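Local coordinates for superkiller protein 7 (Saccharomyces cerevisiae, PDB 4ZKE) that binds GTP in an elongation-factor-like domain and probably links the Ski complex to the exosome in cytoplasmic mRNA decay, at residues H318-D323 and P465-N470; I381-R386 and L399-L404; Q313-H318 and G328-M333. All coordinates share one frame; numbering follows the deposited sequence.

Contact 1 (H318-D323 and P465-N470); sequences HTQYED and PDFALN
Asn470 reaches across to the backbone of Thr319, its ND2 donating a hydrogen bond to Thr319 O at 3.1 Å. The amide is carried there by a first torsion that sets CG opposite the carbonyl carbon (chi1 -71°), and the donor arrives from above the plane of the Thr319 carbonyl, missing its lone pairs. A short amide suits this place because it supplies an N-H without a long chain to accommodate. A leucine here would probably leave Thr319 O without this donor and set an apolar branch against the backbone. The segments 318-323 and 465-470 belong to neighbouring β-barrel domains, so this is an interdomain junction: the hairpin loop between strands 314-318 and 325-335 of domain II lies along the chain of domain III. A single bridge joins Tyr321 with Phe467. Beside it, Ala468 N gives a nearly straight bond to Gln320 O (3.3 Å), and Glu322 N bonds to Asp466 O (3.3 Å). Phe467, its CG turned away from the backbone N (chi1 179°), brings one ring face beneath Gln320 O, with CD1 4.1 Å from that oxygen. The methyl of Ala468 is small enough to let the aliphatic stem of Glu322 lie over it, CG to CB 4.0 Å. Arg405 touches the Glu322 side chain and also donates to Phe467 O.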
ATOM      1  N   HIS A 318     -14.968  10.359  11.019  1.00 51.04           N
ATOM      2  CA  HIS A 318     -16.038  10.316  10.030  1.00 54.09           C
ATOM      3  C   HIS A 318     -16.170   8.923   9.432  1.00 53.66           C
ATOM      4  O   HIS A 318     -15.240   8.411   8.809  1.00 53.75           O
ATOM      5  CB  HIS A 318     -15.786  11.347   8.931  1.00 51.37           C
ATOM      6  CG  HIS A 318     -15.917  12.761   9.400  1.00 51.72           C
ATOM      7  ND1 HIS A 318     -17.100  13.463   9.324  1.00 55.08           N
ATOM      8  CD2 HIS A 318     -15.019  13.598   9.971  1.00 50.84           C
ATOM      9  CE1 HIS A 318     -16.923  14.675   9.819  1.00 58.92           C
ATOM     10  NE2 HIS A 318     -15.669  14.782  10.218  1.00 57.43           N
ATOM     11  N   THR A 319     -17.333   8.314   9.633  1.00 53.21           N
ATOM     12  CA  THR A 319     -17.573   6.958   9.163  1.00 59.12           C
ATOM     13  C   THR A 319     -18.042   6.930   7.718  1.00 62.76           C
ATOM     14  O   THR A 319     -18.434   7.951   7.154  1.00 60.68           O
ATOM     15  CB  THR A 319     -18.629   6.240  10.019  1.00 64.69           C
ATOM     16  OG1 THR A 319     -19.917   6.815   9.767  1.00 68.68           O
ATOM     17  CG2 THR A 319     -18.296   6.352  11.499  1.00 59.83           C
ATOM     18  N   GLN A 320     -18.009   5.738   7.132  1.00 66.12           N
ATOM     19  CA  GLN A 320     -18.488   5.541   5.775  1.00 69.25           C
ATOM     20  C   GLN A 320     -20.008   5.441   5.785  1.00 70.92           C
ATOM     21  O   GLN A 320     -20.665   5.746   4.790  1.00 65.47           O
ATOM     22  CB  GLN A 320     -17.853   4.295   5.157  1.00 70.11           C
ATOM     23  CG  GLN A 320     -17.175   4.577   3.832  1.00 72.36           C
ATOM     24  CD  GLN A 320     -16.113   5.657   3.943  1.00 74.13           C
ATOM     25  OE1 GLN A 320     -14.994   5.413   4.397  1.00 68.91           O
ATOM     26  NE2 GLN A 320     -16.467   6.865   3.527  1.00 71.09           N
ATOM     27  N   TYR A 321     -20.557   5.003   6.915  1.00 79.18           N
ATOM     28  CA  TYR A 321     -21.981   5.166   7.184  1.00 84.49           C
ATOM     29  C   TYR A 321     -22.301   6.654   7.077  1.00 86.15           C
ATOM     30  O   TYR A 321     -21.809   7.459   7.866  1.00 87.50           O
ATOM     31  CB  TYR A 321     -22.354   4.624   8.564  1.00 85.38           C
ATOM     32  CG  TYR A 321     -23.364   3.496   8.528  1.00 93.62           C
ATOM     33  CD1 TYR A 321     -24.725   3.758   8.433  1.00 98.50           C
ATOM     34  CD2 TYR A 321     -22.955   2.170   8.596  1.00 98.35           C
ATOM     35  CE1 TYR A 321     -25.653   2.730   8.403  1.00107.54           C
ATOM     36  CE2 TYR A 321     -23.875   1.133   8.567  1.00105.08           C
ATOM     37  CZ  TYR A 321     -25.224   1.421   8.471  1.00110.58           C
ATOM     38  OH  TYR A 321     -26.156   0.402   8.440  1.00104.35           O
ATOM     39  N   GLU A 322     -23.142   6.997   6.105  1.00 88.78           N
ATOM     40  CA  GLU A 322     -23.231   8.357   5.563  1.00 93.92           C
ATOM     41  C   GLU A 322     -23.203   9.500   6.581  1.00 98.51           C
ATOM     42  O   GLU A 322     -22.492  10.487   6.383  1.00 93.36           O
ATOM     43  CB  GLU A 322     -24.504   8.482   4.719  1.00 93.29           C
ATOM     44  CG  GLU A 322     -24.715   9.869   4.123  1.00 95.16           C
ATOM     45  CD  GLU A 322     -25.453   9.831   2.796  1.00 97.46           C
ATOM     46  OE1 GLU A 322     -26.168   8.840   2.532  1.00 86.20           O
ATOM     47  OE2 GLU A 322     -25.313  10.796   2.012  1.00102.80           O
ATOM     48  N   ASP A 323     -23.961   9.371   7.665  1.00 98.87           N
ATOM     49  CA  ASP A 323     -24.180  10.502   8.562  1.00106.41           C
ATOM     50  C   ASP A 323     -23.191  10.576   9.727  1.00104.32           C
ATOM     51  O   ASP A 323     -22.746  11.665  10.094  1.00102.60           O
ATOM     52  CB  ASP A 323     -25.608  10.451   9.117  1.00111.69           C
ATOM     53  CG  ASP A 323     -26.027  11.753   9.781  1.00114.40           C
ATOM     54  OD1 ASP A 323     -25.487  12.819   9.413  1.00110.15           O
ATOM     55  OD2 ASP A 323     -26.904  11.711  10.669  1.00114.51           O
ATOM     56  N   PRO A 465     -26.724   1.393  -0.456  1.00 54.96           N
ATOM     57  CA  PRO A 465     -27.523   2.372   0.294  1.00 58.77           C
ATOM     58  C   PRO A 465     -26.825   2.873   1.552  1.00 59.85           C
ATOM     59  O   PRO A 465     -26.024   2.146   2.140  1.00 59.24           O
ATOM     60  CB  PRO A 465     -28.789   1.586   0.670  1.00 58.26           C
ATOM     61  CG  PRO A 465     -28.834   0.442  -0.264  1.00 57.24           C
ATOM     62  CD  PRO A 465     -27.413   0.094  -0.552  1.00 53.06           C
ATOM     63  N   ASP A 466     -27.134   4.101   1.957  1.00 62.98           N
ATOM     64  CA  ASP A 466     -26.619   4.668   3.201  1.00 73.27           C
ATOM     65  C   ASP A 466     -25.092   4.628   3.279  1.00 71.15           C
ATOM     66  O   ASP A 466     -24.516   4.562   4.366  1.00 73.31           O
ATOM     67  CB  ASP A 466     -27.218   3.932   4.404  1.00 80.57           C
ATOM     68  CG  ASP A 466     -28.728   4.088   4.491  1.00 89.42           C
ATOM     69  OD1 ASP A 466     -29.402   3.125   4.915  1.00 86.39           O
ATOM     70  OD2 ASP A 466     -29.242   5.172   4.135  1.00 89.11           O
ATOM     71  N   PHE A 467     -24.447   4.669   2.118  1.00 65.96           N
ATOM     72  CA  PHE A 467     -22.995   4.740   2.039  1.00 60.40           C
ATOM     73  C   PHE A 467     -22.594   6.005   1.297  1.00 60.46           C
ATOM     74  O   PHE A 467     -23.199   6.362   0.285  1.00 60.72           O
ATOM     75  CB  PHE A 467     -22.423   3.506   1.338  1.00 59.35           C
ATOM     76  CG  PHE A 467     -20.923   3.526   1.194  1.00 61.37           C
ATOM     77  CD1 PHE A 467     -20.127   2.736   2.004  1.00 63.16           C
ATOM     78  CD2 PHE A 467     -20.309   4.335   0.246  1.00 58.52           C
ATOM     79  CE1 PHE A 467     -18.750   2.749   1.870  1.00 64.83           C
ATOM     80  CE2 PHE A 467     -18.935   4.361   0.114  1.00 59.65           C
ATOM     81  CZ  PHE A 467     -18.154   3.568   0.928  1.00 63.86           C
ATOM     82  N   ALA A 468     -21.569   6.679   1.806  1.00 57.22           N
ATOM     83  CA  ALA A 468     -21.025   7.863   1.155  1.00 55.13           C
ATOM     84  C   ALA A 468     -19.504   7.858   1.248  1.00 52.66           C
ATOM     85  O   ALA A 468     -18.936   7.485   2.275  1.00 55.53           O
ATOM     86  CB  ALA A 468     -21.594   9.122   1.779  1.00 61.20           C
ATOM     87  N   LEU A 469     -18.850   8.270   0.168  1.00 52.06           N
ATOM     88  CA  LEU A 469     -17.395   8.324   0.126  1.00 49.95           C
ATOM     89  C   LEU A 469     -16.875   9.607   0.768  1.00 48.32           C
ATOM     90  O   LEU A 469     -17.232  10.709   0.348  1.00 46.80           O
ATOM     91  CB  LEU A 469     -16.906   8.224  -1.319  1.00 49.32           C
ATOM     92  CG  LEU A 469     -15.413   7.960  -1.513  1.00 46.21           C
ATOM     93  CD1 LEU A 469     -15.074   6.538  -1.125  1.00 48.30           C
ATOM     94  CD2 LEU A 469     -15.010   8.215  -2.953  1.00 45.38           C
ATOM     95  N   ASN A 470     -16.028   9.457   1.782  1.00 46.27           N
ATOM     96  CA  ASN A 470     -15.409  10.602   2.439  1.00 49.01           C
ATOM     97  C   ASN A 470     -14.247  11.119   1.604  1.00 50.76           C
ATOM     98  O   ASN A 470     -13.299  10.379   1.328  1.00 48.18           O
ATOM     99  CB  ASN A 470     -14.918  10.236   3.841  1.00 50.26           C
ATOM    100  CG  ASN A 470     -16.054  10.008   4.821  1.00 54.25           C
ATOM    101  OD1 ASN A 470     -17.069  10.702   4.792  1.00 52.07           O
ATOM    102  ND2 ASN A 470     -15.883   9.031   5.705  1.00 57.39           N
TER

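Contact 2 (I381-R386 and L399-L404); sequences IIIHSR and LKLLAL
Leu401 points at the 381-386 segment and meets it from CB to both methyls. At its base, CB lies 3.7 Å from Arg386 NH1, the arginine passing at about a right angle. CG sits anti to the backbone N (chi1 177°), which throws the branched end towards strand 381-384. There CD1 meets Ile381 CD1 tip to tip at 3.6 Å, while CD2 has Arg386 NH2 at 4.0 Å and Ile383 CD1 at 4.2 Å. The same leucine also touches Ile472 and His318. Two residues earlier, Leu399 CD2 rests 3.9 Å from Ile383 CG2, so β-branched isoleucines on one side receive the leucine methyls of the other. Arg386 lies at the border of this apolar patch: NH1 donates to Leu399 O at 3.3 Å, the bond bent to 141° at the hydrogen and the oxygen at the edge of the guanidinium group, tilted 25° from its plane, while NE is held by a salt bridge to Glu316. Strand 381-384 is the last strand of the domain II barrel and 400-404 pairs with 469-473 in a separate two-stranded sheet, so this is an apolar seam, with an arginine at its border, between barrel domains II and III of an elongation-factor-like protein.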
ATOM      1  N   ILE A 381     -11.875   7.990   8.082  1.00 45.33           N
ATOM      2  CA  ILE A 381     -10.825   8.980   8.270  1.00 48.58           C
ATOM      3  C   ILE A 381     -10.966   9.686   9.607  1.00 47.80           C
ATOM      4  O   ILE A 381     -12.051   9.743  10.191  1.00 46.61           O
ATOM      5  CB  ILE A 381     -10.819  10.037   7.143  1.00 50.80           C
ATOM      6  CG1 ILE A 381     -12.158  10.769   7.072  1.00 49.84           C
ATOM      7  CG2 ILE A 381     -10.510   9.382   5.803  1.00 51.83           C
ATOM      8  CD1 ILE A 381     -12.055  12.121   6.411  1.00 59.44           C
ATOM      9  N   ILE A 382      -9.849  10.223  10.078  1.00 43.56           N
ATOM     10  CA  ILE A 382      -9.824  11.004  11.299  1.00 45.05           C
ATOM     11  C   ILE A 382      -9.127  12.332  11.010  1.00 46.21           C
ATOM     12  O   ILE A 382      -8.085  12.370  10.354  1.00 44.89           O
ATOM     13  CB  ILE A 382      -9.118  10.235  12.446  1.00 43.04           C
ATOM     14  CG1 ILE A 382      -9.138  11.055  13.737  1.00 48.30           C
ATOM     15  CG2 ILE A 382      -7.686   9.859  12.059  1.00 45.00           C
ATOM     16  CD1 ILE A 382      -8.747  10.256  14.962  1.00 50.42           C
ATOM     17  N   ILE A 383      -9.735  13.421  11.473  1.00 48.87           N
ATOM     18  CA  ILE A 383      -9.181  14.759  11.294  1.00 51.21           C
ATOM     19  C   ILE A 383      -9.247  15.533  12.603  1.00 51.58           C
ATOM     20  O   ILE A 383      -9.898  15.099  13.554  1.00 51.81           O
ATOM     21  CB  ILE A 383      -9.935  15.547  10.198  1.00 50.38           C
ATOM     22  CG1 ILE A 383     -11.423  15.660  10.546  1.00 50.33           C
ATOM     23  CG2 ILE A 383      -9.747  14.870   8.843  1.00 50.62           C
ATOM     24  CD1 ILE A 383     -12.205  16.577   9.632  1.00 51.53           C
ATOM     25  N   HIS A 384      -8.572  16.676  12.653  1.00 54.32           N
ATOM     26  CA  HIS A 384      -8.672  17.549  13.814  1.00 57.66           C
ATOM     27  C   HIS A 384     -10.080  18.126  13.869  1.00 58.38           C
ATOM     28  O   HIS A 384     -10.698  18.378  12.834  1.00 57.69           O
ATOM     29  CB  HIS A 384      -7.632  18.669  13.767  1.00 56.06           C
ATOM     30  CG  HIS A 384      -7.509  19.423  15.055  1.00 66.29           C
ATOM     31  ND1 HIS A 384      -8.227  20.568  15.322  1.00 72.14           N
ATOM     32  CD2 HIS A 384      -6.760  19.185  16.159  1.00 67.17           C
ATOM     33  CE1 HIS A 384      -7.922  21.008  16.531  1.00 70.69           C
ATOM     34  NE2 HIS A 384      -7.033  20.186  17.060  1.00 66.62           N
ATOM     35  N   SER A 385     -10.589  18.327  15.078  1.00 61.01           N
ATOM     36  CA  SER A 385     -11.958  18.787  15.246  1.00 64.40           C
ATOM     37  C   SER A 385     -12.149  20.197  14.700  1.00 71.06           C
ATOM     38  O   SER A 385     -11.345  21.095  14.956  1.00 70.36           O
ATOM     39  CB  SER A 385     -12.360  18.737  16.718  1.00 65.61           C
ATOM     40  OG  SER A 385     -13.652  19.284  16.907  1.00 72.31           O
ATOM     41  N   ARG A 386     -13.218  20.371  13.932  1.00 70.84           N
ATOM     42  CA  ARG A 386     -13.617  21.680  13.438  1.00 74.97           C
ATOM     43  C   ARG A 386     -14.571  22.302  14.457  1.00 86.81           C
ATOM     44  O   ARG A 386     -15.739  22.561  14.166  1.00 88.54           O
ATOM     45  CB  ARG A 386     -14.266  21.554  12.056  1.00 71.27           C
ATOM     46  CG  ARG A 386     -13.400  20.792  11.052  1.00 63.99           C
ATOM     47  CD  ARG A 386     -14.086  20.604   9.706  1.00 61.86           C
ATOM     48  NE  ARG A 386     -15.075  19.528   9.725  1.00 60.57           N
ATOM     49  CZ  ARG A 386     -15.801  19.158   8.674  1.00 60.99           C
ATOM     50  NH1 ARG A 386     -15.655  19.775   7.506  1.00 59.72           N
ATOM     51  NH2 ARG A 386     -16.679  18.170   8.786  1.00 58.88           N
ATOM     52  N   LEU A 399     -10.844  22.793   7.316  1.00 75.72           N
ATOM     53  CA  LEU A 399     -10.637  21.737   6.333  1.00 69.38           C
ATOM     54  C   LEU A 399     -11.937  21.357   5.628  1.00 64.92           C
ATOM     55  O   LEU A 399     -12.959  21.111   6.270  1.00 65.94           O
ATOM     56  CB  LEU A 399     -10.023  20.506   7.002  1.00 64.60           C
ATOM     57  CG  LEU A 399      -9.542  19.389   6.071  1.00 60.21           C
ATOM     58  CD1 LEU A 399      -8.476  19.890   5.103  1.00 60.90           C
ATOM     59  CD2 LEU A 399      -9.013  18.217   6.884  1.00 57.15           C
ATOM     60  N   LYS A 400     -11.885  21.317   4.301  1.00 62.43           N
ATOM     61  CA  LYS A 400     -13.040  20.959   3.487  1.00 61.78           C
ATOM     62  C   LYS A 400     -13.192  19.442   3.414  1.00 55.64           C
ATOM     63  O   LYS A 400     -12.298  18.747   2.931  1.00 54.04           O
ATOM     64  CB  LYS A 400     -12.899  21.544   2.079  1.00 64.78           C
ATOM     65  CG  LYS A 400     -14.020  22.487   1.661  1.00 70.15           C
ATOM     66  CD  LYS A 400     -15.316  21.741   1.357  1.00 71.77           C
ATOM     67  CE  LYS A 400     -16.001  22.302   0.117  1.00 73.59           C
ATOM     68  NZ  LYS A 400     -15.245  21.989  -1.131  1.00 76.94           N
ATOM     69  N   LEU A 401     -14.322  18.938   3.903  1.00 55.30           N
ATOM     70  CA  LEU A 401     -14.609  17.507   3.881  1.00 50.82           C
ATOM     71  C   LEU A 401     -15.915  17.251   3.143  1.00 52.07           C
ATOM     72  O   LEU A 401     -16.926  17.895   3.418  1.00 54.51           O
ATOM     73  CB  LEU A 401     -14.678  16.948   5.305  1.00 56.16           C
ATOM     74  CG  LEU A 401     -15.051  15.470   5.459  1.00 56.64           C
ATOM     75  CD1 LEU A 401     -14.113  14.571   4.667  1.00 54.13           C
ATOM     76  CD2 LEU A 401     -15.044  15.073   6.929  1.00 55.13           C
ATOM     77  N   LEU A 402     -15.881  16.309   2.205  1.00 51.26           N
ATOM     78  CA  LEU A 402     -17.040  15.992   1.379  1.00 49.25           C
ATOM     79  C   LEU A 402     -17.516  14.563   1.609  1.00 47.86           C
ATOM     80  O   LEU A 402     -16.708  13.654   1.791  1.00 50.61           O
ATOM     81  CB  LEU A 402     -16.706  16.192  -0.100  1.00 49.01           C
ATOM     82  CG  LEU A 402     -16.137  17.564  -0.468  1.00 57.28           C
ATOM     83  CD1 LEU A 402     -15.744  17.604  -1.932  1.00 54.20           C
ATOM     84  CD2 LEU A 402     -17.136  18.665  -0.154  1.00 56.15           C
ATOM     85  N   ALA A 403     -18.832  14.383   1.600  1.00 44.81           N
ATOM     86  CA  ALA A 403     -19.442  13.060   1.675  1.00 48.45           C
ATOM     87  C   ALA A 403     -20.219  12.815   0.389  1.00 44.79           C
ATOM     88  O   ALA A 403     -21.310  13.352   0.207  1.00 47.31           O
ATOM     89  CB  ALA A 403     -20.349  12.954   2.888  1.00 47.25           C
ATOM     90  N   LEU A 404     -19.651  12.005  -0.500  1.00 47.42           N
ATOM     91  CA  LEU A 404     -20.148  11.899  -1.869  1.00 45.98           C
ATOM     92  C   LEU A 404     -20.818  10.564  -2.185  1.00 48.82           C
ATOM     93  O   LEU A 404     -20.265   9.494  -1.918  1.00 48.97           O
ATOM     94  CB  LEU A 404     -18.999  12.126  -2.851  1.00 48.15           C
ATOM     95  CG  LEU A 404     -18.218  13.433  -2.702  1.00 47.56           C
ATOM     96  CD1 LEU A 404     -17.093  13.488  -3.726  1.00 48.38           C
ATOM     97  CD2 LEU A 404     -19.133  14.641  -2.846  1.00 42.37           C
TER

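Contact 3 (Q313-H318 and G328-M333); sequences QTIEIH and GIVSRM
Ile315 overlaps Val330 with its CG2 branch, which lies 4.0 Å from Val330 CG2 as the two side chains cross at about a right angle. They belong to facing strands of an antiparallel β-hairpin, 314-318 and 325-335, at the end away from its turn, within the six-stranded barrel of domain II. Both also touch Ile309, and Val361 and Val359 of strand 356-364 meet Ile315 and Val330 respectively, consistent with the apolar interior of the barrel. The other branch of Ile315 sits between the backbone N and the carbonyl carbon (chi1 52°), which lays CG1 3.6 Å from Gly328 O. Gly328 has no side chain, so only its backbone lies beside the CG1-CD1 arm of Ile315; any CB there would face the same side, near CD1. Ile315 and Gly328 form a hydrogen-bonded pair: Ile315 N gives to Gly328 O at 2.8 Å, and Gly328 N returns a bond to Ile315 O at 3.2 Å. Thr314 and Ile329 form the adjacent non-hydrogen-bonded pair and point to the opposite face; the methyl CG2 of Thr314 lies 3.3 Å from Gly328 O. One step further, Val330 N bonds almost straight to Gln313 O at 2.9 Å. The axes of the two short strands make 117°, a strong twist from a flat antiparallel pair, yet the ladder continues with Ile317 bonded to Tyr326. His318 and Arg386 both hold Glu316 OE1: His318 NE2 donates to it at 2.8 Å, the oxygen lying close to the ring plane and receiving the proton on its anti lone pair.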
ATOM      1  N   GLN A 313      -5.356  16.409  21.888  1.00 51.72           N
ATOM      2  CA  GLN A 313      -6.098  17.181  20.896  1.00 56.82           C
ATOM      3  C   GLN A 313      -7.481  16.590  20.645  1.00 55.01           C
ATOM      4  O   GLN A 313      -7.694  15.386  20.803  1.00 52.41           O
ATOM      5  CB  GLN A 313      -5.325  17.257  19.576  1.00 61.86           C
ATOM      6  CG  GLN A 313      -4.120  18.180  19.619  1.00 64.42           C
ATOM      7  CD  GLN A 313      -3.519  18.422  18.245  1.00 66.95           C
ATOM      8  OE1 GLN A 313      -3.124  17.484  17.552  1.00 58.77           O
ATOM      9  NE2 GLN A 313      -3.452  19.686  17.845  1.00 74.27           N
ATOM     10  N   THR A 314      -8.416  17.452  20.253  1.00 54.79           N
ATOM     11  CA  THR A 314      -9.754  17.018  19.881  1.00 54.94           C
ATOM     12  C   THR A 314      -9.758  16.642  18.406  1.00 55.96           C
ATOM     13  O   THR A 314      -9.134  17.317  17.588  1.00 56.88           O
ATOM     14  CB  THR A 314     -10.808  18.115  20.142  1.00 61.37           C
ATOM     15  OG1 THR A 314     -10.664  18.615  21.477  1.00 64.90           O
ATOM     16  CG2 THR A 314     -12.222  17.561  19.966  1.00 61.71           C
ATOM     17  N   ILE A 315     -10.465  15.562  18.079  1.00 55.21           N
ATOM     18  CA  ILE A 315     -10.517  15.046  16.713  1.00 54.03           C
ATOM     19  C   ILE A 315     -11.945  14.713  16.283  1.00 52.83           C
ATOM     20  O   ILE A 315     -12.853  14.638  17.113  1.00 54.79           O
ATOM     21  CB  ILE A 315      -9.632  13.782  16.556  1.00 52.74           C
ATOM     22  CG1 ILE A 315      -9.958  12.726  17.623  1.00 54.12           C
ATOM     23  CG2 ILE A 315      -8.156  14.158  16.636  1.00 50.86           C
ATOM     24  CD1 ILE A 315     -11.073  11.761  17.249  1.00 52.07           C
ATOM     25  N   GLU A 316     -12.125  14.533  14.976  1.00 51.92           N
ATOM     26  CA  GLU A 316     -13.385  14.065  14.401  1.00 53.04           C
ATOM     27  C   GLU A 316     -13.170  12.740  13.680  1.00 49.40           C
ATOM     28  O   GLU A 316     -12.249  12.615  12.877  1.00 49.24           O
ATOM     29  CB  GLU A 316     -13.959  15.089  13.415  1.00 56.59           C
ATOM     30  CG  GLU A 316     -14.647  16.284  14.046  1.00 60.96           C
ATOM     31  CD  GLU A 316     -14.999  17.355  13.021  1.00 60.79           C
ATOM     32  OE1 GLU A 316     -15.174  17.012  11.832  1.00 58.17           O
ATOM     33  OE2 GLU A 316     -15.091  18.541  13.401  1.00 65.06           O
ATOM     34  N   ILE A 317     -14.023  11.760  13.961  1.00 50.02           N
ATOM     35  CA  ILE A 317     -14.011  10.493  13.240  1.00 49.20           C
ATOM     36  C   ILE A 317     -15.221  10.440  12.321  1.00 53.36           C
ATOM     37  O   ILE A 317     -16.360  10.466  12.784  1.00 55.87           O
ATOM     38  CB  ILE A 317     -14.030   9.279  14.192  1.00 51.53           C
ATOM     39  CG1 ILE A 317     -12.812   9.315  15.119  1.00 52.16           C
ATOM     40  CG2 ILE A 317     -14.049   7.974  13.392  1.00 51.58           C
ATOM     41  CD1 ILE A 317     -12.813   8.246  16.197  1.00 50.87           C
ATOM     42  N   HIS A 318     -14.968  10.359  11.019  1.00 51.04           N
ATOM     43  CA  HIS A 318     -16.038  10.316  10.030  1.00 54.09           C
ATOM     44  C   HIS A 318     -16.170   8.923   9.432  1.00 53.66           C
ATOM     45  O   HIS A 318     -15.240   8.411   8.809  1.00 53.75           O
ATOM     46  CB  HIS A 318     -15.786  11.347   8.931  1.00 51.37           C
ATOM     47  CG  HIS A 318     -15.917  12.761   9.400  1.00 51.72           C
ATOM     48  ND1 HIS A 318     -17.100  13.463   9.324  1.00 55.08           N
ATOM     49  CD2 HIS A 318     -15.019  13.598   9.971  1.00 50.84           C
ATOM     50  CE1 HIS A 318     -16.923  14.675   9.819  1.00 58.92           C
ATOM     51  NE2 HIS A 318     -15.669  14.782  10.218  1.00 57.43           N
ATOM     52  N   GLY A 328     -14.162  13.386  19.700  1.00 49.83           N
ATOM     53  CA  GLY A 328     -13.454  12.756  20.795  1.00 50.36           C
ATOM     54  C   GLY A 328     -12.118  13.418  21.035  1.00 53.15           C
ATOM     55  O   GLY A 328     -11.740  14.344  20.318  1.00 52.73           O
ATOM     56  N   ILE A 329     -11.407  12.936  22.049  1.00 51.02           N
ATOM     57  CA  ILE A 329     -10.099  13.467  22.401  1.00 50.56           C
ATOM     58  C   ILE A 329      -9.070  12.344  22.350  1.00 49.51           C
ATOM     59  O   ILE A 329      -9.364  11.204  22.704  1.00 46.40           O
ATOM     60  CB  ILE A 329     -10.111  14.110  23.806  1.00 57.66           C
ATOM     61  CG1 ILE A 329     -11.207  15.178  23.891  1.00 62.94           C
ATOM     62  CG2 ILE A 329      -8.748  14.715  24.129  1.00 57.91           C
ATOM     63  CD1 ILE A 329     -11.424  15.740  25.284  1.00 76.09           C
ATOM     64  N   VAL A 330      -7.865  12.670  21.898  1.00 48.89           N
ATOM     65  CA  VAL A 330      -6.773  11.709  21.899  1.00 51.40           C
ATOM     66  C   VAL A 330      -6.280  11.503  23.329  1.00 50.54           C
ATOM     67  O   VAL A 330      -5.612  12.367  23.894  1.00 50.25           O
ATOM     68  CB  VAL A 330      -5.609  12.174  20.999  1.00 50.01           C
ATOM     69  CG1 VAL A 330      -4.455  11.179  21.043  1.00 51.56           C
ATOM     70  CG2 VAL A 330      -6.091  12.355  19.573  1.00 51.07           C
ATOM     71  N   SER A 331      -6.622  10.359  23.911  1.00 49.88           N
ATOM     72  CA  SER A 331      -6.209  10.033  25.270  0.54 51.42           C
ATOM     73  C   SER A 331      -4.711   9.757  25.328  1.00 52.69           C
ATOM     74  O   SER A 331      -4.001  10.300  26.172  1.00 57.12           O
ATOM     75  CB  SER A 331      -6.987   8.824  25.789  0.54 50.49           C
ATOM     76  OG  SER A 331      -6.521   8.431  27.067  0.54 52.30           O
ATOM     77  N   ARG A 332      -4.243   8.900  24.427  1.00 51.74           N
ATOM     78  CA  ARG A 332      -2.830   8.561  24.351  1.00 55.40           C
ATOM     79  C   ARG A 332      -2.507   7.974  22.983  1.00 53.11           C
ATOM     80  O   ARG A 332      -3.410   7.602  22.234  1.00 49.89           O
ATOM     81  CB  ARG A 332      -2.449   7.574  25.458  1.00 59.14           C
ATOM     82  CG  ARG A 332      -3.099   6.205  25.334  1.00 62.82           C
ATOM     83  CD  ARG A 332      -2.612   5.263  26.426  1.00 76.35           C
ATOM     84  NE  ARG A 332      -2.736   3.857  26.031  1.00 84.46           N
ATOM     85  CZ  ARG A 332      -3.474   2.941  26.657  1.00 83.23           C
ATOM     86  NH1 ARG A 332      -4.181   3.246  27.740  1.00 86.08           N
ATOM     87  NH2 ARG A 332      -3.500   1.697  26.195  1.00 84.52           N
ATOM     88  N   MET A 333      -1.218   7.897  22.664  1.00 54.99           N
ATOM     89  CA  MET A 333      -0.761   7.296  21.417  1.00 57.26           C
ATOM     90  C   MET A 333       0.448   6.400  21.657  1.00 60.61           C
ATOM     91  O   MET A 333       1.320   6.721  22.464  1.00 63.71           O
ATOM     92  CB  MET A 333      -0.417   8.377  20.392  1.00 53.63           C
ATOM     93  CG  MET A 333      -1.584   9.271  20.026  1.00 50.71           C
ATOM     94  SD  MET A 333      -1.184  10.447  18.725  1.00 55.43           S
ATOM     95  CE  MET A 333       0.184  11.344  19.459  1.00 54.27           C
TER

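Together the three contacts carry the domain II barrel over to domain III. Contact 3 builds the hairpin, whose loop supplies one side of contact 1; the two share His318, although their centres are about 20 Å apart. Contact 2 lies about 12 Å from contact 1 and 13 Å from contact 3, centre to centre. Backbone pairing ties it to both: Leu469 N lies 2.8 Å from Leu404 O, and Ile383 O lies 2.7 Å from Glu316 N. His318 also packs on contact 2, its NE2 3.4 Å from Leu401 CD2. Contact 2 is nested within the loop closed by contact 1. All three lie in domains II and III, not in the GTP-binding domain.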